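Erythrocyte binding antigen 140 (PDB 4GF2) probably binds a receptor on the host red cell surface, glycophorin C, through its two Duffy-binding-like domains during erythrocyte invasion by the malaria parasite. Local coordinates at residues P337-P342 and L480-E485; I405-D410 and F441-W446. The protein carries 3 engineered substitutions. All blocks are in the same frame, centred on the assembly; numbering follows the deposited sequence.

Contact 1 of 2, residues P337-P342 and L480-E485; sequences PGTCEP and LRWFKE
P342 stands on one face of the W482 indole, its CG-CD edge turned down onto the ring and its own ring steeply inclined to it. Its CG sits 3.5 Å from the centroid of the five-membered ring and 11° from the ring normal, a CH-pi contact, while CD lies over the middle of the ring system, 3.4 Å from W482 CD2. The proline thus spans both rings with its two outer methylenes. W482 reaches it with CG anti to its own carbonyl carbon (chi1 -71°), and NE1 donates to D401 of helix 388-407, which helps to fix how the indole is turned about its bonds. At the far end of the indole the T339 methyl meets the rim of the six-membered ring in its plane, CG2 to W482 CZ3 being 3.9 Å; the threonine hydroxyl is bonded to the carbonyl of F336. E485, one turn after W482, runs out extended and crosses the proline ring, bringing OE1 to 3.5 Å from P342 CG. Its carboxylate is held by a salt bridge to R344, just past P342, which is the N-cap of helix 343-346. C340 is disulfide-bonded to C328. No hydrogen bond joins the two segments directly. Loop and helix 478-508 therefore meet within the second Duffy-binding domain through aromatic-proline packing, with the polar ties of W482 and E485 made to residues beside it.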
loop_
_atom_site.group_PDB
_atom_site.type_symbol
_atom_site.label_atom_id
_atom_site.label_comp_id
_atom_site.label_asym_id
_atom_site.label_seq_id
_atom_site.Cartn_x
_atom_site.Cartn_y
_atom_site.Cartn_z
ATOM N N PRO A 337 14.095 28.497 -21.176
ATOM C CA PRO A 337 14.649 28.590 -22.532
ATOM C C PRO A 337 16.064 28.026 -22.611
ATOM O O PRO A 337 16.856 28.226 -21.690
ATOM C CB PRO A 337 14.656 30.097 -22.807
ATOM C CG PRO A 337 14.711 30.725 -21.465
ATOM C CD PRO A 337 13.916 29.822 -20.562
ATOM N N GLY A 338 16.365 27.323 -23.701
ATOM C CA GLY A 338 17.683 26.748 -23.914
ATOM C C GLY A 338 17.758 25.268 -23.574
ATOM O O GLY A 338 18.758 24.607 -23.855
ATOM N N THR A 339 16.698 24.748 -22.967
ATOM C CA THR A 339 16.646 23.350 -22.561
ATOM C C THR A 339 16.311 22.436 -23.738
ATOM O O THR A 339 15.469 22.761 -24.571
ATOM C CB THR A 339 15.586 23.141 -21.458
ATOM O OG1 THR A 339 15.957 23.875 -20.282
ATOM C CG2 THR A 339 15.450 21.664 -21.109
ATOM N N CYS A 340 16.976 21.288 -23.800
ATOM C CA CYS A 340 16.674 20.287 -24.815
ATOM C C CYS A 340 16.319 18.960 -24.149
ATOM O O CYS A 340 17.143 18.346 -23.473
ATOM C CB CYS A 340 17.856 20.118 -25.772
ATOM S SG CYS A 340 18.093 21.523 -26.888
ATOM N N GLU A 341 15.079 18.530 -24.342
ATOM C CA GLU A 341 14.593 17.297 -23.739
ATOM C C GLU A 341 15.232 16.095 -24.426
ATOM O O GLU A 341 15.233 16.009 -25.649
ATOM C CB GLU A 341 13.071 17.231 -23.861
ATOM C CG GLU A 341 12.420 16.082 -23.117
ATOM C CD GLU A 341 10.911 16.077 -23.277
ATOM O OE1 GLU A 341 10.395 16.882 -24.084
ATOM O OE2 GLU A 341 10.240 15.270 -22.599
ATOM N N PRO A 342 15.797 15.169 -23.640
ATOM C CA PRO A 342 16.361 13.959 -24.247
ATOM C C PRO A 342 15.265 13.044 -24.774
ATOM O O PRO A 342 14.197 12.964 -24.165
ATOM C CB PRO A 342 17.093 13.283 -23.079
ATOM C CG PRO A 342 17.226 14.332 -22.028
ATOM C CD PRO A 342 16.049 15.227 -22.193
ATOM N N LEU A 480 21.722 19.939 -16.295
ATOM C CA LEU A 480 23.137 19.596 -16.336
ATOM C C LEU A 480 23.317 18.121 -16.685
ATOM O O LEU A 480 24.230 17.758 -17.428
ATOM C CB LEU A 480 23.810 19.918 -14.999
ATOM C CG LEU A 480 23.941 21.407 -14.663
ATOM C CD1 LEU A 480 24.489 21.602 -13.256
ATOM C CD2 LEU A 480 24.826 22.111 -15.677
ATOM N N ARG A 481 22.440 17.275 -16.155
ATOM C CA ARG A 481 22.494 15.854 -16.462
ATOM C C ARG A 481 22.166 15.631 -17.929
ATOM O O ARG A 481 22.782 14.797 -18.592
ATOM C CB ARG A 481 21.517 15.073 -15.589
ATOM C CG ARG A 481 21.711 15.285 -14.098
ATOM C CD ARG A 481 20.964 14.238 -13.291
ATOM N NE ARG A 481 19.611 14.001 -13.795
ATOM C CZ ARG A 481 18.504 14.563 -13.315
ATOM N NH1 ARG A 481 18.558 15.420 -12.301
ATOM N NH2 ARG A 481 17.329 14.261 -13.853
ATOM N N TRP A 482 21.197 16.386 -18.434
ATOM C CA TRP A 482 20.757 16.242 -19.815
ATOM C C TRP A 482 21.814 16.747 -20.778
ATOM O O TRP A 482 22.083 16.118 -21.798
ATOM C CB TRP A 482 19.443 16.992 -20.039
ATOM C CG TRP A 482 18.288 16.346 -19.366
ATOM C CD1 TRP A 482 18.300 15.176 -18.660
ATOM C CD2 TRP A 482 16.938 16.822 -19.335
ATOM N NE1 TRP A 482 17.041 14.897 -18.189
ATOM C CE2 TRP A 482 16.188 15.892 -18.590
ATOM C CE3 TRP A 482 16.294 17.943 -19.863
ATOM C CZ2 TRP A 482 14.827 16.052 -18.359
ATOM C CZ3 TRP A 482 14.943 18.099 -19.633
ATOM C CH2 TRP A 482 14.224 17.159 -18.888
ATOM N N PHE A 483 22.404 17.891 -20.448
ATOM C CA PHE A 483 23.436 18.496 -21.279
ATOM C C PHE A 483 24.542 17.482 -21.565
ATOM O O PHE A 483 24.949 17.297 -22.713
ATOM C CB PHE A 483 24.022 19.723 -20.576
ATOM C CG PHE A 483 24.921 20.563 -21.447
ATOM C CD1 PHE A 483 24.954 20.389 -22.822
ATOM C CD2 PHE A 483 25.739 21.526 -20.883
ATOM C CE1 PHE A 483 25.782 21.165 -23.613
ATOM C CE2 PHE A 483 26.568 22.302 -21.671
ATOM C CZ PHE A 483 26.589 22.121 -23.037
ATOM N N LYS A 484 25.023 16.824 -20.515
ATOM C CA LYS A 484 26.045 15.794 -20.659
ATOM C C LYS A 484 25.524 14.614 -21.477
ATOM O O LYS A 484 26.241 14.068 -22.314
ATOM C CB LYS A 484 26.523 15.311 -19.288
ATOM C CG LYS A 484 26.658 13.802 -19.187
ATOM C CD LYS A 484 27.353 13.377 -17.904
ATOM C CE LYS A 484 26.904 11.992 -17.468
ATOM N NZ LYS A 484 27.018 10.983 -18.558
ATOM N N GLU A 485 24.278 14.220 -21.228
ATOM C CA GLU A 485 23.659 13.131 -21.975
ATOM C C GLU A 485 23.651 13.474 -23.461
ATOM O O GLU A 485 23.868 12.611 -24.312
ATOM C CB GLU A 485 22.228 12.880 -21.481
ATOM C CG GLU A 485 21.562 11.639 -22.076
ATOM C CD GLU A 485 20.128 11.444 -21.595
ATOM O OE1 GLU A 485 19.685 12.193 -20.696
ATOM O OE2 GLU A 485 19.441 10.535 -22.115
#

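Contact 2 of 2, residues I405-D410 and F441-W446; sequences IIKGSD and FREKWW
R442 reaches the C-terminal end of helix 388-407 and holds the carbonyl of K407. NH2 donates to K407 O over 3.1 Å at 154°, and NE adds a weak bond to the same oxygen. That oxygen lies close to the guanidinium plane, but NH2 stands 38° above the plane of the carbonyl, away from its lone pairs. The bend at chi3 (-50°) turns the guanidinium toward this helix end, and R442 CD passes 3.2 Å from I406 O. Beside this polar grip, I406 touches both tryptophans of helix 435-457 with separate branches: CG2 comes to 4.0 Å from W445 CE3, and CG1 to 4.1 Å from W446 CE3, crossing that side chain at about a right angle. The K407 chain crosses E443 at about a right angle, its CE 4.2 Å from E443 CG, and its CG lies near W446 CB; K407 NZ and E443 OE2 remain 5.0 Å apart. Farther out, N425 of helix 415-427 accepts from R442 NH1, and Y364 meets W445 edge-to-face. M420 and L424 also pack on I406. At G408 the chain leaves the helix with positive phi, beside R442 NH2. The arginine thus satisfies a carbonyl at a helix terminus, where the helix dipole would probably favour a positive charge, while the isoleucine and tryptophans join the two helices through apolar contacts.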
loop_
_atom_site.group_PDB
_atom_site.type_symbol
_atom_site.label_atom_id
_atom_site.label_comp_id
_atom_site.label_asym_id
_atom_site.label_seq_id
_atom_site.Cartn_x
_atom_site.Cartn_y
_atom_site.Cartn_z
ATOM N N ILE A 405 10.591 14.231 -11.327
ATOM C CA ILE A 405 9.162 14.263 -11.611
ATOM C C ILE A 405 8.372 14.174 -10.306
ATOM O O ILE A 405 7.403 14.905 -10.106
ATOM C CB ILE A 405 8.773 13.123 -12.576
ATOM C CG1 ILE A 405 9.239 13.467 -13.993
ATOM C CG2 ILE A 405 7.272 12.885 -12.571
ATOM C CD1 ILE A 405 9.084 12.337 -14.984
ATOM N N ILE A 406 8.810 13.289 -9.416
ATOM C CA ILE A 406 8.191 13.133 -8.106
ATOM C C ILE A 406 8.429 14.363 -7.233
ATOM O O ILE A 406 7.531 14.810 -6.518
ATOM C CB ILE A 406 8.754 11.904 -7.369
ATOM C CG1 ILE A 406 8.434 10.621 -8.140
ATOM C CG2 ILE A 406 8.203 11.832 -5.954
ATOM C CD1 ILE A 406 6.956 10.388 -8.388
ATOM N N LYS A 407 9.642 14.901 -7.281
ATOM C CA LYS A 407 9.979 16.078 -6.490
ATOM C C LYS A 407 9.270 17.321 -7.025
ATOM O O LYS A 407 9.081 18.298 -6.304
ATOM C CB LYS A 407 11.497 16.300 -6.472
ATOM C CG LYS A 407 12.265 15.306 -5.601
ATOM C CD LYS A 407 13.779 15.494 -5.713
ATOM C CE LYS A 407 14.197 16.893 -5.286
ATOM N NZ LYS A 407 15.676 17.048 -5.207
ATOM N N GLY A 408 8.875 17.278 -8.294
ATOM C CA GLY A 408 8.218 18.407 -8.927
ATOM C C GLY A 408 9.202 19.405 -9.511
ATOM O O GLY A 408 8.839 20.538 -9.813
ATOM N N SER A 409 10.452 18.988 -9.673
ATOM C CA SER A 409 11.479 19.871 -10.215
ATOM C C SER A 409 11.725 19.579 -11.691
ATOM O O SER A 409 12.466 20.304 -12.353
ATOM C CB SER A 409 12.782 19.716 -9.434
ATOM O OG SER A 409 13.254 18.384 -9.510
ATOM N N ASP A 410 11.103 18.517 -12.199
ATOM C CA ASP A 410 11.226 18.159 -13.611
ATOM C C ASP A 410 10.878 19.340 -14.510
ATOM O O ASP A 410 9.880 20.024 -14.295
ATOM C CB ASP A 410 10.322 16.973 -13.948
ATOM C CG ASP A 410 10.290 16.672 -15.435
ATOM O OD1 ASP A 410 11.320 16.206 -15.970
ATOM O OD2 ASP A 410 9.236 16.900 -16.071
ATOM N N PHE A 441 6.804 17.992 1.183
ATOM C CA PHE A 441 6.245 16.664 1.391
ATOM C C PHE A 441 6.755 15.699 0.328
ATOM O O PHE A 441 7.272 14.627 0.641
ATOM C CB PHE A 441 4.719 16.699 1.356
ATOM C CG PHE A 441 4.090 15.338 1.415
ATOM C CD1 PHE A 441 3.766 14.762 2.632
ATOM C CD2 PHE A 441 3.833 14.629 0.256
ATOM C CE1 PHE A 441 3.188 13.507 2.689
ATOM C CE2 PHE A 441 3.254 13.371 0.305
ATOM C CZ PHE A 441 2.933 12.810 1.523
ATOM N N ARG A 442 6.605 16.081 -0.932
ATOM C CA ARG A 442 7.061 15.244 -2.031
ATOM C C ARG A 442 8.551 14.939 -1.874
ATOM O O ARG A 442 8.976 13.793 -2.006
ATOM C CB ARG A 442 6.788 15.921 -3.374
ATOM C CG ARG A 442 5.306 16.084 -3.698
ATOM C CD ARG A 442 5.100 16.469 -5.156
ATOM N NE ARG A 442 5.953 17.594 -5.532
ATOM C CZ ARG A 442 5.617 18.872 -5.407
ATOM N NH1 ARG A 442 4.430 19.218 -4.920
ATOM N NH2 ARG A 442 6.476 19.814 -5.771
ATOM N N GLU A 443 9.336 15.968 -1.572
ATOM C CA GLU A 443 10.776 15.804 -1.421
ATOM C C GLU A 443 11.097 14.777 -0.337
ATOM O O GLU A 443 11.959 13.918 -0.523
ATOM C CB GLU A 443 11.441 17.147 -1.112
ATOM C CG GLU A 443 11.493 18.089 -2.310
ATOM C CD GLU A 443 12.199 19.398 -2.003
ATOM O OE1 GLU A 443 12.523 19.642 -0.823
ATOM O OE2 GLU A 443 12.432 20.182 -2.947
ATOM N N LYS A 444 10.394 14.859 0.788
ATOM C CA LYS A 444 10.585 13.899 1.871
ATOM C C LYS A 444 10.111 12.512 1.452
ATOM O O LYS A 444 10.713 11.503 1.819
ATOM C CB LYS A 444 9.841 14.347 3.129
ATOM C CG LYS A 444 10.463 15.549 3.818
ATOM C CD LYS A 444 9.655 15.961 5.039
ATOM C CE LYS A 444 10.308 17.115 5.783
ATOM N NZ LYS A 444 9.504 17.529 6.964
ATOM N N TRP A 445 9.032 12.465 0.679
ATOM C CA TRP A 445 8.475 11.194 0.246
ATOM C C TRP A 445 9.458 10.466 -0.661
ATOM O O TRP A 445 9.640 9.254 -0.548
ATOM C CB TRP A 445 7.152 11.413 -0.484
ATOM C CG TRP A 445 6.399 10.147 -0.714
ATOM C CD1 TRP A 445 5.468 9.591 0.107
ATOM C CD2 TRP A 445 6.518 9.272 -1.839
ATOM N NE1 TRP A 445 4.993 8.424 -0.437
ATOM C CE2 TRP A 445 5.623 8.204 -1.634
ATOM C CE3 TRP A 445 7.294 9.285 -3.001
ATOM C CZ2 TRP A 445 5.483 7.159 -2.544
ATOM C CZ3 TRP A 445 7.153 8.248 -3.906
ATOM C CH2 TRP A 445 6.254 7.199 -3.672
ATOM N N TRP A 446 10.094 11.207 -1.563
ATOM C CA TRP A 446 11.084 10.618 -2.453
ATOM C C TRP A 446 12.270 10.059 -1.660
ATOM O O TRP A 446 12.757 8.970 -1.952
ATOM C CB TRP A 446 11.579 11.633 -3.482
ATOM C CG TRP A 446 12.738 11.110 -4.272
ATOM C CD1 TRP A 446 14.046 11.467 -4.141
ATOM C CD2 TRP A 446 12.697 10.112 -5.299
ATOM N NE1 TRP A 446 14.821 10.762 -5.028
ATOM C CE2 TRP A 446 14.016 9.920 -5.750
ATOM C CE3 TRP A 446 11.670 9.361 -5.882
ATOM C CZ2 TRP A 446 14.339 9.013 -6.755
ATOM C CZ3 TRP A 446 11.992 8.461 -6.882
ATOM C CH2 TRP A 446 13.314 8.296 -7.310
#

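Both contacts belong to the second Duffy-binding domain, their centres about 20 Å apart. Along the chain the loop 337-342 comes first, followed by 405-410, 441-446 and finally 480-485, so both segments of contact 2 fall between those of contact 1. Helix 388-407 connects them: its last turn enters contact 2, while D401 and D404 on it bind W482 and R481 of helix 478-508. The contacts also touch directly, D410 OD1 packing 4.2 Å from W482 CH2, and D410 forms a salt bridge with R345. Packing thus runs continuously from helix 435-457 through helix 388-407 to helix 478-508, joining sequence-distant parts of one helical domain.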